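Local structure of putative transcriptional regulator, sugar-binding family (Arthrobacter aurescens, 3NZE) at residues P123-A129 with L208-T213; Q119-P123 with M135-V141; G51-D55 with T76-T80. The protein probably regulates transcription as a member of the SorC family, whose sugar-binding domain is thought to sense a carbohydrate effector for an attached DNA-binding region. One frame throughout, in Å; residues are numbered along the deposited sequence. Where two conformers were deposited one is given.

Contact 1: P123-A129 with L208-T213; sequences PAFFDHA and LNERST
The Phe125 ring (chi1 t) packs against the turn 208-212, with Arg211 O over one face; CZ is 3.4 Å from Leu208 O, CE2 3.5 Å from Arg211 CB and CE1 3.6 Å from Ser212 CA. Segment 123-129 is extended at Phe125 and Phe126, bent at Asp127 (phi/psi -70/-33), with His128 at the N-cap position of helix 129-135; segment 208-213 leaves a 3-10 turn closed by Arg211 N to Leu208 O (3.0 Å). CA atoms pair as Phe125-Ser212 (5.4 Å) and Ala129-Arg211 (4.8 Å). Phe126 N donates to Arg211 O (3.0 Å), and Arg211 NE to Phe126 O (2.7 Å); Arg211 NH2 forms a salt bridge with Asp179. Thr213 CG2 packs 3.7 Å from Phe126 CE2. One water links Ala124 O (2.5 Å) to Thr213 N (2.7 Å). Ala124 is about 11 Å, side chain to side chain, from the calcium-site residue Thr96, empty in this model. The contact joins the loops after strands 116-118 and 195-198 within the putative sugar-binding domain, of Rossmann-like alpha/beta architecture.

Contact 2: Q119-P123 with M135-V141; sequences QFPVP and MWNERSV
Two aliphatic and two aromatic side chains, with Met135 (selenomethionine), make this small apolar cluster between the loop 119-123 and the bend 135-141. Pro121 is the centre of an inverse gamma turn (phi/psi -82/59), closed by Val122 N to Phe120 O at 2.8 Å, before an extended Val122. Opposite, a type I turn from Met135 to Glu138 (Glu138 N to Met135 O, 3.1 Å) leads from one helix into the next, with Glu138 at the N-cap position of helix 139-149. The closest CA pair is Pro121-Val141, 6.8 Å.

Phe120 adopts chi1 t with chi2 19°, so its ring reaches across: CZ is 3.8 Å from Trp136 CH2, the indole being set by a chi1 of -97°, between wells. The Phe120 ring and the six-membered ring of Trp136 meet obliquely, centroids 5.9 Å apart and planes at 61°. Val141, t, sets CG1 3.9 Å from Phe120 CE1 and CG2 3.7 Å from Val122 CG1. Val122 (m) points toward the bend, its CG1 also 3.5 Å from Met135 CE. Met135 is folded m, m, m, which also brings CE within 3.5 Å of Pro121 O.

The cluster fills the corner where helix 129-135 turns into helix 139-149, against the loop leaving strand 116-118; Ile144 and Leu145 of the second helix extend it around Phe120, and Thr213 borders Phe120, Val122 and Trp136.

Contact 3: G51-D55 with T76-T80; sequences GPLVD and TRKMT
Lys78 spans the gap between two loops with a fully extended side chain, t at all four chi angles, and delivers its ammonium group to two main-chain carbonyls of 51-55. NZ donates to Gly51 O at 2.9 Å and to Val54 O at 2.7 Å. Gly51 O is shared: it also accepts Val54 N at 3.1 Å, the bond that closes the turn Gly51 to Val54, whose residues 51-53 have helical phi/psi. The lysine thus binds the carbonyls of Gly51 and Val54 where the chain extends at Val54 (phi/psi -95/117), its ammonium group bridging the turn that follows helix 35-50. Asp55 OD1 is 4.5 Å from Lys78 NZ, beyond a salt bridge, so the carbonyls rather than the carboxylate anchor the amine.

Segment 76-80 is extended throughout; the CB bonds of Lys78 and Thr80 point toward 51-55, while Arg77 and Met79 are out of reach. The nearest CA pairs are Gly51-Thr76 (7.0 Å) and Asp55-Thr80 (6.2 Å). Thr80 (chi1 p) brings its methyl CG2 to 3.8 Å from Asp55 O and 4.3 Å from Val54 CG1; its hydroxyl OG1 is bonded to Tyr113 O, and Asp55 O itself accepts from Ser83 OG.

Main-chain bonds between Lys78 and Ala112 and between Thr80 and Tyr113 tie 76-80 to the end of helix 99-113. Strands 59-62 and 84-87 are adjacent and parallel, linked through helix 66-73 as a beta-alpha-beta unit, and each loop of the contact leads into one of them.

Overall arrangement
Contacts 1 and 2 form one continuous region: they share Pro123, their centres are about 12 Å apart, and they touch where Thr213 O meets Phe120 CE2 (3.3 Å) and Phe126 CE2 meets Trp136 CZ3 (3.6 Å). Both draw on the loop after strand 116-118; their segments alternate along the chain. Contact 3 closes earlier in the sequence and stands apart, its centre about 33 Å from that of contact 1, on the opposite side of the chain's centre, and about 28 Å from that of contact 2. Contact 2 lies nearest a calcium-site residue, with the Phe120 side chain about 8 Å from that of Glu118; no calcium is bound to this chain in the model. Contact 3 is remote from these sites.

Contact 1: P123-A129 with L208-T213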
loop_
_atom_site.group_PDB
_atom_site.type_symbol
_atom_site.label_atom_id
_atom_site.label_comp_id
_atom_site.label_asym_id
_atom_site.label_seq_id
_atom_site.Cartn_x
_atom_site.Cartn_y
_atom_site.Cartn_z
ATOM N N PRO A 123 -12.389 12.253 -1.512
ATOM C CA PRO A 123 -12.991 10.940 -1.800
ATOM C C PRO A 123 -11.927 9.899 -2.167
ATOM O O PRO A 123 -10.748 10.234 -2.258
ATOM C CB PRO A 123 -13.903 11.213 -3.006
ATOM C CG PRO A 123 -14.014 12.718 -3.110
ATOM C CD PRO A 123 -12.778 13.280 -2.501
ATOM N N ALA A 124 -12.346 8.660 -2.403
ATOM C CA ALA A 124 -11.399 7.575 -2.681
ATOM C C ALA A 124 -10.604 7.794 -3.962
ATOM O O ALA A 124 -9.476 7.342 -4.072
ATOM C CB ALA A 124 -12.137 6.226 -2.748
ATOM N N PHE A 125 -11.212 8.482 -4.922
ATOM C CA PHE A 125 -10.638 8.657 -6.254
ATOM C C PHE A 125 -11.561 9.655 -6.937
ATOM O O PHE A 125 -12.721 9.796 -6.533
ATOM C CB PHE A 125 -10.669 7.313 -6.995
ATOM C CG PHE A 125 -9.684 7.205 -8.129
ATOM C CD1 PHE A 125 -8.363 6.879 -7.879
ATOM C CD2 PHE A 125 -10.088 7.400 -9.441
ATOM C CE1 PHE A 125 -7.449 6.766 -8.917
ATOM C CE2 PHE A 125 -9.175 7.293 -10.485
ATOM C CZ PHE A 125 -7.862 6.968 -10.217
ATOM N N PHE A 126 -11.068 10.361 -7.950
ATOM C CA PHE A 126 -11.902 11.337 -8.650
ATOM C C PHE A 126 -12.441 10.804 -9.967
ATOM O O PHE A 126 -11.747 10.102 -10.686
ATOM C CB PHE A 126 -11.125 12.628 -8.900
ATOM C CG PHE A 126 -10.778 13.368 -7.650
ATOM C CD1 PHE A 126 -11.757 14.063 -6.951
ATOM C CD2 PHE A 126 -9.473 13.392 -7.182
ATOM C CE1 PHE A 126 -11.444 14.754 -5.798
ATOM C CE2 PHE A 126 -9.156 14.089 -6.028
ATOM C CZ PHE A 126 -10.150 14.763 -5.327
ATOM N N ASP A 127 -13.686 11.147 -10.274
ATOM C CA ASP A 127 -14.296 10.828 -11.568
ATOM C C ASP A 127 -13.671 11.644 -12.699
ATOM O O ASP A 127 -13.579 11.177 -13.840
ATOM C CB ASP A 127 -15.800 11.136 -11.547
ATOM C CG ASP A 127 -16.602 10.146 -10.718
ATOM O OD1 ASP A 127 -16.024 9.160 -10.219
ATOM O OD2 ASP A 127 -17.829 10.355 -10.582
ATOM N N HIS A 128 -13.256 12.865 -12.377
ATOM C CA HIS A 128 -12.755 13.804 -13.366
ATOM C C HIS A 128 -11.463 14.440 -12.886
ATOM O O HIS A 128 -11.370 14.890 -11.746
ATOM C CB HIS A 128 -13.781 14.922 -13.633
ATOM C CG HIS A 128 -15.162 14.423 -13.922
ATOM N ND1 HIS A 128 -16.185 14.490 -13.001
ATOM C CD2 HIS A 128 -15.689 13.850 -15.030
ATOM C CE1 HIS A 128 -17.284 13.980 -13.529
ATOM N NE2 HIS A 128 -17.010 13.585 -14.759
ATOM N N ALA A 129 -10.476 14.497 -13.772
ATOM C CA ALA A 129 -9.205 15.121 -13.442
ATOM C C ALA A 129 -9.383 16.573 -13.013
ATOM O O ALA A 129 -8.642 17.058 -12.158
ATOM C CB ALA A 129 -8.228 15.016 -14.614
ATOM N N LEU A 208 -5.211 7.675 -15.849
ATOM C CA LEU A 208 -5.898 7.492 -14.565
ATOM C C LEU A 208 -5.199 8.184 -13.394
ATOM O O LEU A 208 -5.848 8.579 -12.427
ATOM C CB LEU A 208 -6.105 6.002 -14.261
ATOM C CG LEU A 208 -7.413 5.453 -14.831
ATOM C CD1 LEU A 208 -7.491 3.951 -14.673
ATOM C CD2 LEU A 208 -8.604 6.131 -14.158
ATOM N N ASN A 209 -3.881 8.348 -13.481
ATOM C CA ASN A 209 -3.151 8.969 -12.380
ATOM C C ASN A 209 -3.498 10.442 -12.140
ATOM O O ASN A 209 -3.251 10.963 -11.050
ATOM C CB ASN A 209 -1.638 8.751 -12.499
ATOM C CG ASN A 209 -1.228 7.354 -12.079
ATOM O OD1 ASN A 209 -1.986 6.660 -11.409
ATOM N ND2 ASN A 209 -0.021 6.932 -12.477
ATOM N N GLU A 210 -4.084 11.106 -13.136
ATOM C CA GLU A 210 -4.513 12.487 -12.926
ATOM C C GLU A 210 -5.761 12.568 -12.057
ATOM O O GLU A 210 -6.175 13.665 -11.648
ATOM C CB GLU A 210 -4.754 13.189 -14.251
ATOM C CG GLU A 210 -3.503 13.295 -15.092
ATOM C CD GLU A 210 -3.736 14.115 -16.318
ATOM O OE1 GLU A 210 -4.888 14.130 -16.799
ATOM O OE2 GLU A 210 -2.772 14.747 -16.797
ATOM N N ARG A 211 -6.346 11.414 -11.757
ATOM C CA ARG A 211 -7.543 11.335 -10.925
ATOM C C ARG A 211 -7.257 10.720 -9.550
ATOM O O ARG A 211 -8.159 10.563 -8.718
ATOM C CB ARG A 211 -8.626 10.538 -11.653
ATOM C CG ARG A 211 -9.221 11.289 -12.843
ATOM C CD ARG A 211 -9.858 10.341 -13.831
ATOM N NE ARG A 211 -10.845 9.475 -13.197
ATOM C CZ ARG A 211 -11.441 8.454 -13.804
ATOM N NH1 ARG A 211 -11.139 8.156 -15.066
ATOM N NH2 ARG A 211 -12.328 7.722 -13.146
ATOM N N SER A 212 -5.995 10.372 -9.316
ATOM C CA SER A 212 -5.621 9.735 -8.062
ATOM C C SER A 212 -5.444 10.721 -6.909
ATOM O O SER A 212 -5.051 11.868 -7.118
ATOM C CB SER A 212 -4.354 8.898 -8.232
ATOM O OG SER A 212 -4.047 8.259 -6.998
ATOM N N THR A 213 -5.722 10.257 -5.689
ATOM C CA THR A 213 -5.497 11.065 -4.495
ATOM C C THR A 213 -4.175 10.765 -3.781
ATOM O O THR A 213 -3.827 11.449 -2.820
ATOM C CB THR A 213 -6.656 10.908 -3.457
ATOM O OG1 THR A 213 -6.620 9.604 -2.871
ATOM C CG2 THR A 213 -8.018 11.137 -4.118
HETATM O O HOH W 1 -7.221 8.131 -4.833
HETATM O O HOH W 2 -13.725 7.350 -10.377
HETATM O O HOH W 3 -5.835 16.324 -12.494
#

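Contact 2: Q119-P123 with M135-V141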
loop_
_atom_site.group_PDB
_atom_site.type_symbol
_atom_site.label_atom_id
_atom_site.label_comp_id
_atom_site.label_asym_id
_atom_site.label_seq_id
_atom_site.Cartn_x
_atom_site.Cartn_y
_atom_site.Cartn_z
ATOM N N GLN A 119 -6.405 12.862 9.022
ATOM C CA GLN A 119 -7.104 12.309 7.873
ATOM C C GLN A 119 -7.197 13.268 6.696
ATOM O O GLN A 119 -6.908 14.462 6.807
ATOM C CB GLN A 119 -8.482 11.781 8.283
ATOM C CG GLN A 119 -8.338 10.603 9.225
ATOM C CD GLN A 119 -9.564 9.736 9.289
ATOM O OE1 GLN A 119 -10.218 9.668 10.325
ATOM N NE2 GLN A 119 -9.879 9.050 8.183
ATOM N N PHE A 120 -7.629 12.717 5.569
ATOM C CA PHE A 120 -7.498 13.342 4.261
ATOM C C PHE A 120 -8.930 13.554 3.755
ATOM O O PHE A 120 -9.598 12.591 3.388
ATOM C CB PHE A 120 -6.742 12.343 3.372
ATOM C CG PHE A 120 -6.125 12.930 2.119
ATOM C CD1 PHE A 120 -5.892 14.287 1.982
ATOM C CD2 PHE A 120 -5.745 12.090 1.084
ATOM C CE1 PHE A 120 -5.309 14.794 0.818
ATOM C CE2 PHE A 120 -5.176 12.580 -0.072
ATOM C CZ PHE A 120 -4.948 13.934 -0.208
ATOM N N PRO A 121 -9.412 14.812 3.752
ATOM C CA PRO A 121 -10.844 15.043 3.483
ATOM C C PRO A 121 -11.172 15.050 1.990
ATOM O O PRO A 121 -11.695 16.038 1.470
ATOM C CB PRO A 121 -11.082 16.430 4.084
ATOM C CG PRO A 121 -9.787 17.126 3.879
ATOM C CD PRO A 121 -8.727 16.057 4.141
ATOM N N VAL A 122 -10.873 13.942 1.321
ATOM C CA VAL A 122 -11.078 13.808 -0.119
ATOM C C VAL A 122 -11.634 12.410 -0.406
ATOM O O VAL A 122 -11.397 11.477 0.381
ATOM C CB VAL A 122 -9.753 14.040 -0.899
ATOM C CG1 VAL A 122 -9.053 15.305 -0.406
ATOM C CG2 VAL A 122 -8.837 12.861 -0.753
ATOM N N PRO A 123 -12.389 12.253 -1.512
ATOM C CA PRO A 123 -12.991 10.940 -1.800
ATOM C C PRO A 123 -11.927 9.899 -2.167
ATOM O O PRO A 123 -10.748 10.234 -2.258
ATOM C CB PRO A 123 -13.903 11.213 -3.006
ATOM C CG PRO A 123 -14.014 12.718 -3.110
ATOM C CD PRO A 123 -12.778 13.280 -2.501
HETATM N N MSE A 135 -9.584 20.457 -6.157
HETATM C CA MSE A 135 -9.346 20.078 -4.768
HETATM C C MSE A 135 -7.912 20.303 -4.287
HETATM O O MSE A 135 -7.685 20.580 -3.106
HETATM C CB MSE A 135 -9.754 18.623 -4.531
HETATM C CG MSE A 135 -11.256 18.451 -4.411
HETATM SE SE MSE A 135 -11.971 19.098 -2.700
HETATM C CE MSE A 135 -11.483 17.520 -1.656
ATOM N N TRP A 136 -6.943 20.181 -5.189
ATOM C CA TRP A 136 -5.550 20.372 -4.812
ATOM C C TRP A 136 -5.208 21.852 -4.599
ATOM O O TRP A 136 -4.088 22.193 -4.219
ATOM C CB TRP A 136 -4.610 19.700 -5.834
ATOM C CG TRP A 136 -4.135 18.323 -5.409
ATOM C CD1 TRP A 136 -2.852 17.862 -5.435
ATOM C CD2 TRP A 136 -4.932 17.249 -4.866
ATOM N NE1 TRP A 136 -2.797 16.574 -4.965
ATOM C CE2 TRP A 136 -4.058 16.176 -4.601
ATOM C CE3 TRP A 136 -6.295 17.094 -4.581
ATOM C CZ2 TRP A 136 -4.498 14.960 -4.077
ATOM C CZ3 TRP A 136 -6.738 15.883 -4.056
ATOM C CH2 TRP A 136 -5.836 14.832 -3.800
ATOM N N ASN A 137 -6.188 22.718 -4.846
ATOM C CA ASN A 137 -6.062 24.147 -4.580
ATOM C C ASN A 137 -6.783 24.562 -3.303
ATOM O O ASN A 137 -6.901 25.751 -2.996
ATOM C CB ASN A 137 -6.620 24.947 -5.746
ATOM C CG ASN A 137 -5.574 25.807 -6.397
ATOM O OD1 ASN A 137 -4.921 25.388 -7.353
ATOM N ND2 ASN A 137 -5.388 27.012 -5.869
ATOM N N GLU A 138 -7.286 23.576 -2.568
ATOM C CA GLU A 138 -7.950 23.848 -1.304
ATOM C C GLU A 138 -6.941 23.781 -0.166
ATOM O O GLU A 138 -6.143 22.850 -0.097
ATOM C CB GLU A 138 -9.053 22.818 -1.075
ATOM C CG GLU A 138 -10.191 22.941 -2.084
ATOM C CD GLU A 138 -11.095 24.144 -1.796
ATOM O OE1 GLU A 138 -11.446 24.346 -0.619
ATOM O OE2 GLU A 138 -11.457 24.867 -2.750
ATOM N N ARG A 139 -6.994 24.743 0.749
ATOM C CA ARG A 139 -6.062 24.731 1.878
ATOM C C ARG A 139 -6.230 23.489 2.756
ATOM O O ARG A 139 -5.256 22.940 3.271
ATOM C CB ARG A 139 -6.202 26.012 2.704
ATOM C CG ARG A 139 -5.661 27.237 1.998
ATOM C CD ARG A 139 -6.141 28.507 2.667
ATOM N NE ARG A 139 -7.593 28.531 2.725
ATOM C CZ ARG A 139 -8.300 29.393 3.445
ATOM N NH1 ARG A 139 -9.621 29.328 3.433
ATOM N NH2 ARG A 139 -7.688 30.308 4.185
ATOM N N SER A 140 -7.469 23.038 2.922
ATOM C CA SER A 140 -7.722 21.871 3.749
ATOM C C SER A 140 -6.975 20.669 3.199
ATOM O O SER A 140 -6.466 19.845 3.958
ATOM C CB SER A 140 -9.221 21.574 3.812
ATOM O OG SER A 140 -9.692 21.215 2.530
ATOM N N VAL A 141 -6.909 20.572 1.878
ATOM C CA VAL A 141 -6.227 19.455 1.238
ATOM C C VAL A 141 -4.721 19.658 1.293
ATOM O O VAL A 141 -3.976 18.746 1.660
ATOM C CB VAL A 141 -6.685 19.257 -0.217
ATOM C CG1 VAL A 141 -5.834 18.202 -0.907
ATOM C CG2 VAL A 141 -8.167 18.872 -0.255
#

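Contact 3: G51-D55 with T76-T80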
loop_
_atom_site.group_PDB
_atom_site.type_symbol
_atom_site.label_atom_id
_atom_site.label_comp_id
_atom_site.label_asym_id
_atom_site.label_seq_id
_atom_site.Cartn_x
_atom_site.Cartn_y
_atom_site.Cartn_z
ATOM N N GLY A 51 6.440 -2.469 13.886
ATOM C CA GLY A 51 6.598 -1.935 15.232
ATOM C C GLY A 51 7.907 -1.213 15.532
ATOM O O GLY A 51 7.896 -0.053 15.952
ATOM N N PRO A 52 9.036 -1.898 15.347
ATOM C CA PRO A 52 10.369 -1.325 15.593
ATOM C C PRO A 52 10.655 -0.084 14.737
ATOM O O PRO A 52 11.541 0.698 15.075
ATOM C CB PRO A 52 11.315 -2.457 15.186
ATOM C CG PRO A 52 10.517 -3.698 15.345
ATOM C CD PRO A 52 9.102 -3.328 15.000
ATOM N N LEU A 53 9.916 0.094 13.651
ATOM C CA LEU A 53 10.172 1.204 12.733
ATOM C C LEU A 53 9.338 2.427 13.076
ATOM O O LEU A 53 9.518 3.491 12.483
ATOM C CB LEU A 53 9.917 0.784 11.282
ATOM C CG LEU A 53 10.653 -0.490 10.854
ATOM C CD1 LEU A 53 10.378 -0.805 9.398
ATOM C CD2 LEU A 53 12.147 -0.361 11.096
ATOM N N VAL A 54 8.431 2.281 14.038
ATOM C CA VAL A 54 7.603 3.396 14.470
ATOM C C VAL A 54 8.244 4.071 15.678
ATOM O O VAL A 54 8.399 3.446 16.728
ATOM C CB VAL A 54 6.179 2.941 14.841
ATOM C CG1 VAL A 54 5.343 4.131 15.280
ATOM C CG2 VAL A 54 5.519 2.243 13.663
ATOM N N ASP A 55 8.622 5.339 15.532
ATOM C CA ASP A 55 9.332 6.044 16.602
ATOM C C ASP A 55 8.564 7.266 17.059
ATOM O O ASP A 55 7.525 7.596 16.494
ATOM C CB ASP A 55 10.707 6.506 16.121
ATOM C CG ASP A 55 11.624 5.359 15.785
ATOM O OD1 ASP A 55 11.914 4.542 16.686
ATOM O OD2 ASP A 55 12.061 5.288 14.617
ATOM N N THR A 76 0.960 -4.132 17.704
ATOM C CA THR A 76 1.272 -4.272 19.121
ATOM C C THR A 76 1.386 -2.892 19.741
ATOM O O THR A 76 2.070 -2.023 19.202
ATOM C CB THR A 76 2.608 -5.011 19.338
ATOM O OG1 THR A 76 2.492 -6.358 18.873
ATOM C CG2 THR A 76 2.985 -5.020 20.816
ATOM N N ARG A 77 0.720 -2.677 20.868
ATOM C CA ARG A 77 0.775 -1.377 21.518
ATOM C C ARG A 77 2.217 -1.002 21.821
ATOM O O ARG A 77 2.982 -1.806 22.350
ATOM C CB ARG A 77 -0.059 -1.362 22.799
ATOM C CG ARG A 77 -0.323 0.036 23.334
ATOM C CD ARG A 77 -1.247 -0.004 24.542
ATOM N NE ARG A 77 -1.713 1.325 24.928
ATOM C CZ ARG A 77 -1.071 2.125 25.772
ATOM N NH1 ARG A 77 -1.573 3.317 26.070
ATOM N NH2 ARG A 77 0.075 1.736 26.320
ATOM N N LYS A 78 2.582 0.223 21.473
ATOM C CA LYS A 78 3.925 0.726 21.692
ATOM C C LYS A 78 3.837 2.238 21.723
ATOM O O LYS A 78 3.794 2.884 20.681
ATOM C CB LYS A 78 4.854 0.288 20.560
ATOM C CG LYS A 78 6.247 0.903 20.651
ATOM C CD LYS A 78 7.047 0.692 19.369
ATOM C CE LYS A 78 8.227 1.647 19.302
ATOM N NZ LYS A 78 9.145 1.333 18.180
HETATM N N MSE A 79 3.789 2.804 22.919
HETATM C CA MSE A 79 3.597 4.239 23.050
HETATM C C MSE A 79 4.786 5.043 22.525
HETATM O O MSE A 79 5.950 4.703 22.758
HETATM C CB MSE A 79 3.271 4.618 24.495
HETATM C CG MSE A 79 1.922 4.097 24.969
HETATM SE SE MSE A 79 0.422 4.768 23.907
HETATM C CE MSE A 79 0.650 6.673 24.261
ATOM N N THR A 80 4.464 6.100 21.789
ATOM C CA THR A 80 5.443 7.060 21.323
ATOM C C THR A 80 4.912 8.410 21.744
ATOM O O THR A 80 3.799 8.504 22.268
ATOM C CB THR A 80 5.573 7.035 19.782
ATOM O OG1 THR A 80 4.340 7.467 19.186
ATOM C CG2 THR A 80 5.923 5.629 19.282
#